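Side-chain contacts in lectin (Cicer arietinum, PDB 3V6N), which agglutinates red blood cells as a chickpea albumin with a four-bladed, hemopexin-type beta-propeller fold that holds calcium and sodium ions: residues D49-K52 / S53-K56; P101-I104 / A105-F108; F110-T114 / V115-G119; N153-S156 / I157-F161; D215-P218 / S219-G222. All blocks are in the same frame, centred on the assembly; numbering follows the deposited sequence.

Contact 1 (D49-K52 / S53-K56)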
# COMPACT_ATOMS: atom_id res chain seq x y z
N ASP A 49 -7.11 -15.29 2.62
CA ASP A 49 -7.55 -16.44 3.42
C ASP A 49 -6.43 -17.44 3.61
O ASP A 49 -6.31 -18.04 4.67
CB ASP A 49 -8.76 -17.13 2.80
CG ASP A 49 -9.97 -16.22 2.72
OD1 ASP A 49 -10.15 -15.41 3.64
OD2 ASP A 49 -10.72 -16.29 1.73
N GLY A 50 -5.60 -17.61 2.57
CA GLY A 50 -4.54 -18.60 2.61
C GLY A 50 -3.33 -18.13 3.40
O GLY A 50 -2.69 -18.92 4.08
N TYR A 51 -3.03 -16.84 3.30
CA TYR A 51 -1.92 -16.22 4.03
C TYR A 51 -2.45 -15.22 5.05
O TYR A 51 -2.67 -14.05 4.74
CB TYR A 51 -1.01 -15.47 3.06
CG TYR A 51 -0.21 -16.36 2.16
CD1 TYR A 51 1.05 -16.80 2.53
CD2 TYR A 51 -0.73 -16.77 0.92
CE1 TYR A 51 1.79 -17.62 1.71
CE2 TYR A 51 0.00 -17.60 0.09
CZ TYR A 51 1.26 -18.01 0.48
OH TYR A 51 2.00 -18.83 -0.34
N LYS A 52 -2.65 -15.70 6.28
CA LYS A 52 -3.15 -14.86 7.37
C LYS A 52 -2.33 -13.57 7.57
O LYS A 52 -2.90 -12.49 7.75
CB LYS A 52 -3.20 -15.65 8.69
CG LYS A 52 -4.59 -16.10 9.12
CD LYS A 52 -5.38 -16.76 8.00
CE LYS A 52 -6.70 -17.35 8.53
NZ LYS A 52 -7.52 -17.95 7.43
N SER A 53 -1.01 -13.68 7.52
CA SER A 53 -0.16 -12.50 7.67
C SER A 53 -0.45 -11.42 6.60
O SER A 53 -0.12 -10.25 6.80
CB SER A 53 1.32 -12.88 7.67
OG SER A 53 1.73 -13.36 6.40
N LEU A 54 -1.08 -11.80 5.48
CA LEU A 54 -1.33 -10.85 4.41
C LEU A 54 -2.75 -10.33 4.38
O LEU A 54 -3.06 -9.44 3.59
CB LEU A 54 -0.94 -11.43 3.02
CG LEU A 54 0.51 -11.87 2.76
CD1 LEU A 54 0.74 -12.34 1.33
CD2 LEU A 54 1.50 -10.78 3.13
N ALA A 55 -3.60 -10.84 5.28
CA ALA A 55 -5.03 -10.57 5.27
C ALA A 55 -5.42 -9.10 5.27
O ALA A 55 -6.34 -8.73 4.55
CB ALA A 55 -5.74 -11.30 6.42
N LYS A 56 -4.78 -8.29 6.09
CA LYS A 56 -5.15 -6.86 6.14
C LYS A 56 -4.03 -6.00 5.54
O LYS A 56 -3.59 -5.05 6.18
CB LYS A 56 -5.49 -6.40 7.59
CG LYS A 56 -6.42 -7.31 8.41
CD LYS A 56 -7.72 -7.61 7.71
CE LYS A 56 -8.45 -6.32 7.40
NZ LYS A 56 -8.77 -6.20 5.95
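Tyr-51 and Lys-52 meet Leu-54 and Ala-55 in a local turn contact just after helix 47-50, in the loop that leads to helix 58-62 of the four-bladed beta-propeller. Tyr-51 is where the chain leaves helical geometry, and two successive backbone bonds, each from a residue to the third one before it, fold it into a tight turn. Leu-54 N donates to Tyr-51 O at 2.9 Å, and Ala-55 N donates to Lys-52 O at 3.1 Å.

On the buried side, Tyr-51 touches Leu-54 through its root, CB against CG at 3.9 Å, while the phenol ring runs on to meet Tyr-26 and the loop residues Tyr-88 and Asp-95. Ser-53 OG is hydrogen-bonded to Asp-95 OD2, which ties the turn to the loop before strand 96-103. Further along, Lys-56 NZ reaches Gly-100 O of the second subunit, so the segment 53-56 continues into the dimer contact.

On the exposed side Lys-52 folds back over the helix end. A bend at chi2 (48°) turns its otherwise extended chain, and NZ meets Asp-49 O at 3.0 Å, in the carbonyl plane on a lone pair.

Contact 2 (P101-I104 / A105-F108); sequences PKKI and ADMF
Lys-103 O receives two backbone N-H groups, that of Met-107 at 3.2 Å and, weakly, that of Asp-106 at 3.0 Å. This is the strand-to-helix junction of a propeller blade: strand 96-103, an edge strand of its four-stranded antiparallel sheet, ends at Lys-103, which holds the N-cap position of helix 104-107. The next carbonyl is gripped in the same way. Phe-108 N donates to Ile-104 O at 2.7 Å, the shortest bond here, and Met-107 N adds a weak second one.

Asp-106 CB rests against Lys-103 O, but the charged ends of both residues turn to the second subunit. There Lys-103 NZ forms a salt bridge with Glu-80 of the second subunit and a cation-pi contact with its Tyr-62, whose hydroxyl also bonds Asp-106 OD2. The junction therefore belongs to the dimer interface as well as to the blade.

On the inner side Ile-104 and Phe-108 both reach Phe-78 of strand 74-79. Between themselves they touch loosely, Ile-104 CG2 to Phe-108 CD2 at 4.3 Å.

Met-107 points its CG away from its own backbone N (chi1 -163°), which lays that atom over one face of the Phe-108 ring, offset toward the rim. Bends at chi2 and chi3 then bring the thioether across the aliphatic chain of Lys-102 at about a right angle, with Met-107 SD 3.8 Å from Lys-102 CD.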
# COMPACT_ATOMS: atom_id res chain seq x y z
N PRO A 101 5.51 -3.66 4.22
CA PRO A 101 5.75 -3.28 2.81
C PRO A 101 6.58 -2.00 2.67
O PRO A 101 6.50 -1.13 3.52
CB PRO A 101 4.34 -3.06 2.23
CG PRO A 101 3.37 -3.37 3.33
CD PRO A 101 4.12 -3.42 4.63
N LYS A 102 7.34 -1.92 1.58
CA LYS A 102 8.13 -0.74 1.24
C LYS A 102 7.89 -0.41 -0.23
O LYS A 102 7.59 -1.30 -1.03
CB LYS A 102 9.62 -1.04 1.43
CG LYS A 102 10.19 -0.64 2.78
CD LYS A 102 11.35 -1.55 3.18
CE LYS A 102 12.43 -0.82 3.96
NZ LYS A 102 11.89 -0.18 5.19
N LYS A 103 8.03 0.86 -0.59
CA LYS A 103 8.09 1.23 -2.01
C LYS A 103 9.30 0.54 -2.66
O LYS A 103 10.33 0.33 -2.01
CB LYS A 103 8.20 2.74 -2.16
CG LYS A 103 6.91 3.47 -1.82
CD LYS A 103 7.15 4.96 -1.60
CE LYS A 103 5.88 5.65 -1.12
NZ LYS A 103 5.85 7.07 -1.55
N ILE A 104 9.16 0.18 -3.93
CA ILE A 104 10.27 -0.44 -4.68
C ILE A 104 11.59 0.35 -4.60
O ILE A 104 12.66 -0.22 -4.40
CB ILE A 104 9.88 -0.73 -6.15
CG1 ILE A 104 8.84 -1.86 -6.18
CG2 ILE A 104 11.12 -1.07 -6.99
CD1 ILE A 104 8.11 -2.03 -7.50
N ALA A 105 11.49 1.67 -4.72
CA ALA A 105 12.64 2.58 -4.67
C ALA A 105 13.37 2.55 -3.33
O ALA A 105 14.57 2.80 -3.29
CB ALA A 105 12.21 4.01 -5.00
N ASP A 106 12.65 2.26 -2.25
CA ASP A 106 13.24 2.18 -0.92
C ASP A 106 13.89 0.83 -0.67
O ASP A 106 14.83 0.73 0.11
CB ASP A 106 12.20 2.45 0.17
CG ASP A 106 11.78 3.91 0.24
OD1 ASP A 106 12.48 4.79 -0.30
OD2 ASP A 106 10.72 4.19 0.83
N MET A 107 13.36 -0.21 -1.30
CA MET A 107 13.94 -1.54 -1.14
C MET A 107 15.11 -1.75 -2.11
O MET A 107 16.08 -2.42 -1.77
CB MET A 107 12.86 -2.60 -1.36
CG MET A 107 13.21 -3.99 -0.85
SD MET A 107 12.80 -4.20 0.89
CE MET A 107 11.05 -4.57 0.80
N PHE A 108 14.99 -1.16 -3.30
CA PHE A 108 15.98 -1.29 -4.39
C PHE A 108 16.25 0.08 -5.01
O PHE A 108 15.66 0.41 -6.04
CB PHE A 108 15.49 -2.23 -5.50
CG PHE A 108 15.01 -3.57 -5.02
CD1 PHE A 108 15.92 -4.54 -4.59
CD2 PHE A 108 13.66 -3.87 -5.00
CE1 PHE A 108 15.49 -5.78 -4.15
CE2 PHE A 108 13.21 -5.12 -4.55
CZ PHE A 108 14.13 -6.07 -4.12

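Contact 3 (F110-T114 / V115-G119)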
# COMPACT_ATOMS: atom_id res chain seq x y z
N PHE A 110 18.56 1.41 -6.77
CA PHE A 110 19.12 1.48 -8.13
C PHE A 110 18.02 1.57 -9.20
O PHE A 110 18.29 1.90 -10.35
CB PHE A 110 20.06 0.29 -8.40
CG PHE A 110 19.55 -1.04 -7.89
CD1 PHE A 110 19.99 -1.54 -6.67
CD2 PHE A 110 18.63 -1.78 -8.63
CE1 PHE A 110 19.52 -2.76 -6.19
CE2 PHE A 110 18.17 -3.00 -8.16
CZ PHE A 110 18.61 -3.49 -6.94
N PHE A 111 16.77 1.30 -8.80
CA PHE A 111 15.64 1.41 -9.73
C PHE A 111 15.07 2.82 -9.88
O PHE A 111 14.30 3.09 -10.82
CB PHE A 111 14.54 0.40 -9.39
CG PHE A 111 14.85 -1.01 -9.83
CD1 PHE A 111 15.57 -1.25 -11.01
CD2 PHE A 111 14.40 -2.10 -9.08
CE1 PHE A 111 15.85 -2.55 -11.42
CE2 PHE A 111 14.68 -3.40 -9.50
CZ PHE A 111 15.41 -3.62 -10.66
N LYS A 112 15.45 3.72 -8.98
CA LYS A 112 14.96 5.10 -9.06
C LYS A 112 15.28 5.68 -10.44
O LYS A 112 16.37 5.50 -10.95
CB LYS A 112 15.56 5.95 -7.95
CG LYS A 112 14.85 7.29 -7.73
CD LYS A 112 15.82 8.36 -7.23
CE LYS A 112 16.59 7.88 -6.01
NZ LYS A 112 15.66 7.58 -4.88
N GLY A 113 14.31 6.36 -11.05
CA GLY A 113 14.51 6.98 -12.37
C GLY A 113 14.35 6.05 -13.56
O GLY A 113 14.54 6.47 -14.72
N THR A 114 14.03 4.78 -13.28
CA THR A 114 13.77 3.77 -14.32
C THR A 114 12.29 3.40 -14.34
O THR A 114 11.52 3.79 -13.46
CB THR A 114 14.56 2.45 -14.11
OG1 THR A 114 14.05 1.77 -12.96
CG2 THR A 114 16.06 2.69 -13.94
N VAL A 115 11.90 2.63 -15.35
CA VAL A 115 10.55 2.12 -15.48
C VAL A 115 10.19 1.09 -14.37
O VAL A 115 9.02 0.91 -14.04
CB VAL A 115 10.29 1.61 -16.92
CG1 VAL A 115 11.17 0.39 -17.27
CG2 VAL A 115 8.81 1.34 -17.17
N PHE A 116 11.20 0.46 -13.76
CA PHE A 116 10.99 -0.53 -12.70
C PHE A 116 10.48 0.07 -11.37
O PHE A 116 9.99 -0.66 -10.51
CB PHE A 116 12.27 -1.32 -12.40
CG PHE A 116 12.72 -2.24 -13.50
CD1 PHE A 116 13.41 -1.74 -14.61
CD2 PHE A 116 12.49 -3.61 -13.42
CE1 PHE A 116 13.85 -2.59 -15.62
CE2 PHE A 116 12.91 -4.46 -14.43
CZ PHE A 116 13.60 -3.96 -15.52
N GLU A 117 10.61 1.38 -11.17
CA GLU A 117 10.20 1.92 -9.86
C GLU A 117 8.68 1.95 -9.63
O GLU A 117 8.24 1.99 -8.48
CB GLU A 117 10.86 3.27 -9.54
CG GLU A 117 10.31 4.48 -10.27
CD GLU A 117 11.01 5.77 -9.83
OE1 GLU A 117 11.72 6.37 -10.66
OE2 GLU A 117 10.87 6.18 -8.66
N ASN A 118 7.90 1.88 -10.70
CA ASN A 118 6.44 1.90 -10.57
C ASN A 118 5.79 0.51 -10.53
O ASN A 118 4.59 0.39 -10.32
CB ASN A 118 5.81 2.77 -11.67
CG ASN A 118 6.25 4.23 -11.59
OD1 ASN A 118 6.50 4.87 -12.61
ND2 ASN A 118 6.37 4.75 -10.36
N GLY A 119 6.60 -0.52 -10.70
CA GLY A 119 6.09 -1.88 -10.76
C GLY A 119 7.00 -2.79 -11.56
O GLY A 119 7.76 -2.34 -12.43
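The type II beta turn from Phe-111 to Thr-114 packs against the following Phe-116 and Glu-117, in the loop between helix 104-107 and strand 122-125 of the propeller. Phe-111 O is gripped twice from within the turn, by Thr-114 N at 3.0 Å and by Thr-114 OG1 at 2.5 Å. The same OG1 accepts a weak bond from Phe-116 N, so one hydroxyl links the turn to the helical coil after it. Gly-113, with positive phi, takes the third position of the turn and turns its N-H to Glu-117 OE1 at 2.6 Å, meeting that oxygen from above the carboxylate plane. Glu-117 arrives there on an extended chain whose CG sits between its own backbone N and carbonyl carbon (chi1 76°).

The buried side is aromatic. The rings of Phe-111 and Phe-116 form an offset stack, their planes nearly parallel at 8°, with centroids 4.8 Å apart, and both reach Ala-141 of strand 139-144. Phe-110 lies on the other face of the Phe-111 ring, its CE2 over the centre. The root of Phe-116 comes closest, CB 3.6 Å from Phe-111 CD1, and stands over that ring's face in a CH-pi contact.

Contact 4 (N153-S156 / I157-F161)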
# COMPACT_ATOMS: atom_id res chain seq x y z
N ASN A 153 24.02 -3.17 -16.54
CA ASN A 153 23.02 -2.28 -17.11
C ASN A 153 21.69 -2.96 -17.48
O ASN A 153 21.67 -4.13 -17.90
CB ASN A 153 23.59 -1.55 -18.33
CG ASN A 153 24.72 -0.61 -17.96
OD1 ASN A 153 24.96 -0.31 -16.78
ND2 ASN A 153 25.45 -0.15 -18.97
N ILE A 154 20.60 -2.24 -17.31
CA ILE A 154 19.28 -2.68 -17.76
C ILE A 154 19.31 -2.83 -19.29
O ILE A 154 19.79 -1.95 -19.99
CB ILE A 154 18.19 -1.69 -17.29
CG1 ILE A 154 18.13 -1.67 -15.76
CG2 ILE A 154 16.82 -2.08 -17.83
CD1 ILE A 154 17.56 -0.39 -15.18
N LYS A 155 18.84 -3.96 -19.80
CA LYS A 155 18.96 -4.27 -21.24
C LYS A 155 17.63 -4.71 -21.84
O LYS A 155 16.73 -5.12 -21.11
CB LYS A 155 19.98 -5.40 -21.44
CG LYS A 155 21.43 -4.96 -21.35
CD LYS A 155 22.37 -6.15 -21.29
CE LYS A 155 23.81 -5.72 -21.55
NZ LYS A 155 24.81 -6.66 -20.95
N SER A 156 17.53 -4.66 -23.17
CA SER A 156 16.41 -5.28 -23.86
C SER A 156 16.39 -6.80 -23.55
O SER A 156 17.44 -7.46 -23.47
CB SER A 156 16.48 -4.99 -25.37
OG SER A 156 16.23 -3.60 -25.68
N ILE A 157 15.18 -7.34 -23.33
CA ILE A 157 14.96 -8.79 -23.15
C ILE A 157 15.67 -9.61 -24.25
O ILE A 157 16.31 -10.63 -23.96
CB ILE A 157 13.45 -9.13 -23.12
CG1 ILE A 157 12.81 -8.69 -21.79
CG2 ILE A 157 13.22 -10.61 -23.39
CD1 ILE A 157 11.33 -8.99 -21.65
N SER A 158 15.55 -9.13 -25.48
CA SER A 158 16.23 -9.70 -26.65
C SER A 158 17.77 -9.70 -26.64
O SER A 158 18.38 -10.51 -27.34
CB SER A 158 15.74 -9.01 -27.93
OG SER A 158 14.69 -9.78 -28.45
N ASP A 159 18.38 -8.79 -25.88
CA ASP A 159 19.84 -8.79 -25.73
C ASP A 159 20.27 -10.01 -24.93
O ASP A 159 21.26 -10.64 -25.27
CB ASP A 159 20.36 -7.53 -25.01
CG ASP A 159 20.14 -6.25 -25.79
OD1 ASP A 159 19.97 -6.31 -27.02
OD2 ASP A 159 20.14 -5.17 -25.16
N GLY A 160 19.54 -10.31 -23.86
CA GLY A 160 19.93 -11.38 -22.94
C GLY A 160 19.32 -12.72 -23.27
O GLY A 160 19.88 -13.76 -22.91
N PHE A 161 18.18 -12.71 -23.95
CA PHE A 161 17.48 -13.93 -24.31
C PHE A 161 17.13 -13.90 -25.80
O PHE A 161 15.95 -13.72 -26.17
CB PHE A 161 16.22 -14.09 -23.44
CG PHE A 161 16.48 -14.04 -21.95
CD1 PHE A 161 16.53 -12.82 -21.28
CD2 PHE A 161 16.65 -15.21 -21.22
CE1 PHE A 161 16.76 -12.77 -19.91
CE2 PHE A 161 16.86 -15.17 -19.84
CZ PHE A 161 16.92 -13.95 -19.18
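The carboxylate of Asp-159 lies back across the strand end, with OD2 3.7 Å from Lys-155 CB and equally close to Ser-156 CB. The other flat group, the ring of Phe-161, has Ile-157 O at its edge, in the ring plane, and meets Tyr-140 of strand 139-144 edge-to-face.

Asp-159 OD2 also accepts a weak hydrogen bond from Ser-156 N at 3.3 Å. Its CG stands beside its own backbone N (chi1 -66°), a torsion that swings the carboxylate back toward the start of the helix. In the opposite direction Asp-159 N donates to Ser-156 O at 2.9 Å, so the two residues are joined by a bond each way.

The site is the junction between strand 149-156, an outer strand of its hemopexin-type blade, and the short helix 157-160. Ser-156 occupies the N-cap, and the weak bond from its N-H to the acid three residues on corresponds to one half of a capping box. The other half is missing, because the Ser-156 side chain makes no capping bond. A negative group at this end would probably suit the helix dipole.

Behind the junction, Ile-157 packs on Met-173, and backbone bonds tie Lys-155 to Tyr-140 and Ile-157 to Asp-138. Lys-155 crosses Asp-159 at about a right angle and extends past it, leaving Lys-155 NZ 6.5 Å from Asp-159 OD2.

Contact 5 (D215-P218 / S219-G222); sequences DYWP and SLRG
Trp-217 and Pro-218 are joined to Leu-220 and Arg-221 by two backbone hydrogen bonds, in the turn that follows helix 213-216 of the beta-propeller. Leu-220 N donates to Trp-217 O and Arg-221 N to Pro-218 O, each at 3.0 Å and nearly straight, with N-H...O angles of 163° and 162°. They wind residues 218-220 into a short 3-10 turn.

Apolar packing fills the buried side. The side chains of Trp-217 and Leu-220 lie side by side and point the same way, with CE3 of the indole 4.0 Å from Leu-220 CD1. Tyr-216 CD2 sits over one indole face, toward the rim.

On the exposed side Arg-221 folds back over Pro-218. A bend at chi3 (-149°) brings the guanidinium slantwise past the pyrrolidine, with its edge toward Pro-218 CB, 3.4 Å from NE. Asp-215 OD1 lies 4.3 Å from Arg-221 NH2, beyond a salt bridge.

Polar bonds leave the turn for the connection between strands 25-30 and 39-41: Trp-217 NE1 to Tyr-31 O, and Ser-219 OG to Asp-38. The turn thus joins the last blade to the first through apolar packing and two side-chain hydrogen bonds, one of them to a carboxylate, and the Asp-215 and Arg-221 charges probably add only a modest attraction.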
# COMPACT_ATOMS: atom_id res chain seq x y z
N ASP A 215 -2.45 -27.31 -21.94
CA ASP A 215 -1.92 -28.59 -22.44
C ASP A 215 -0.84 -29.18 -21.52
O ASP A 215 -0.75 -30.40 -21.35
CB ASP A 215 -1.36 -28.45 -23.86
CG ASP A 215 -2.42 -28.12 -24.91
OD1 ASP A 215 -3.63 -28.28 -24.64
OD2 ASP A 215 -2.03 -27.72 -26.03
N TYR A 216 -0.02 -28.32 -20.92
CA TYR A 216 1.09 -28.76 -20.07
C TYR A 216 0.63 -29.08 -18.64
O TYR A 216 1.14 -30.01 -18.00
CB TYR A 216 2.20 -27.70 -20.07
CG TYR A 216 3.51 -28.07 -19.39
CD1 TYR A 216 4.42 -28.92 -20.01
CD2 TYR A 216 3.86 -27.52 -18.16
CE1 TYR A 216 5.63 -29.23 -19.42
CE2 TYR A 216 5.06 -27.84 -17.54
CZ TYR A 216 5.95 -28.70 -18.18
OH TYR A 216 7.15 -29.01 -17.61
N TRP A 217 -0.33 -28.29 -18.14
CA TRP A 217 -0.95 -28.53 -16.85
C TRP A 217 -2.46 -28.66 -16.94
O TRP A 217 -3.19 -27.71 -16.61
CB TRP A 217 -0.58 -27.43 -15.85
CG TRP A 217 0.88 -27.36 -15.50
CD1 TRP A 217 1.73 -28.40 -15.15
CD2 TRP A 217 1.72 -26.15 -15.44
NE1 TRP A 217 2.99 -27.95 -14.90
CE2 TRP A 217 3.06 -26.60 -15.04
CE3 TRP A 217 1.51 -24.79 -15.67
CZ2 TRP A 217 4.13 -25.72 -14.90
CZ3 TRP A 217 2.59 -23.91 -15.51
CH2 TRP A 217 3.87 -24.37 -15.15
N PRO A 218 -2.96 -29.86 -17.35
CA PRO A 218 -4.40 -30.09 -17.38
C PRO A 218 -5.10 -29.89 -16.03
O PRO A 218 -6.30 -29.61 -16.00
CB PRO A 218 -4.52 -31.56 -17.83
CG PRO A 218 -3.30 -31.78 -18.67
CD PRO A 218 -2.22 -30.98 -17.97
N SER A 219 -4.37 -30.05 -14.93
CA SER A 219 -4.94 -29.85 -13.59
C SER A 219 -5.44 -28.42 -13.35
O SER A 219 -6.17 -28.17 -12.40
CB SER A 219 -3.94 -30.26 -12.50
OG SER A 219 -2.82 -29.38 -12.45
N LEU A 220 -5.03 -27.48 -14.21
CA LEU A 220 -5.52 -26.10 -14.15
C LEU A 220 -6.79 -25.83 -14.97
O LEU A 220 -7.25 -24.68 -15.04
CB LEU A 220 -4.43 -25.12 -14.58
CG LEU A 220 -3.14 -24.98 -13.75
CD1 LEU A 220 -2.21 -23.99 -14.45
CD2 LEU A 220 -3.42 -24.57 -12.30
N ARG A 221 -7.35 -26.86 -15.60
CA ARG A 221 -8.59 -26.70 -16.38
C ARG A 221 -9.75 -26.23 -15.50
O ARG A 221 -10.11 -26.90 -14.53
CB ARG A 221 -8.95 -27.98 -17.14
CG ARG A 221 -8.05 -28.21 -18.35
CD ARG A 221 -8.24 -29.58 -18.99
NE ARG A 221 -6.99 -30.04 -19.59
CZ ARG A 221 -6.53 -29.68 -20.79
NH1 ARG A 221 -7.21 -28.84 -21.57
NH2 ARG A 221 -5.37 -30.17 -21.22
N GLY A 222 -10.31 -25.07 -15.84
CA GLY A 222 -11.42 -24.49 -15.08
C GLY A 222 -10.97 -23.54 -13.98
O GLY A 222 -11.80 -22.94 -13.29

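Overall arrangement
The five contacts are strung around the rim of the propeller. In four of them an aromatic residue (Tyr-51, Phe-108, Phe-161, Trp-217) is the first to leave helical geometry after a short helix. Contacts 2 and 3, with centres about 10 Å apart, touch where Ile-104 CG2 lies 3.7 Å from Phe-116 O. Contacts 3 and 4 touch through Thr-114 CG2 and Ile-154 CD1 at 3.6 Å. Contacts 1 and 4 lie on opposite sides of the chain's centre, as does contact 5 from contacts 2 and 3. The calcium ion, at the site of Asn-7, Asp-65, Asp-121 and Asp-174, is about 11 Å from the side chains of Ile-104 and Phe-116.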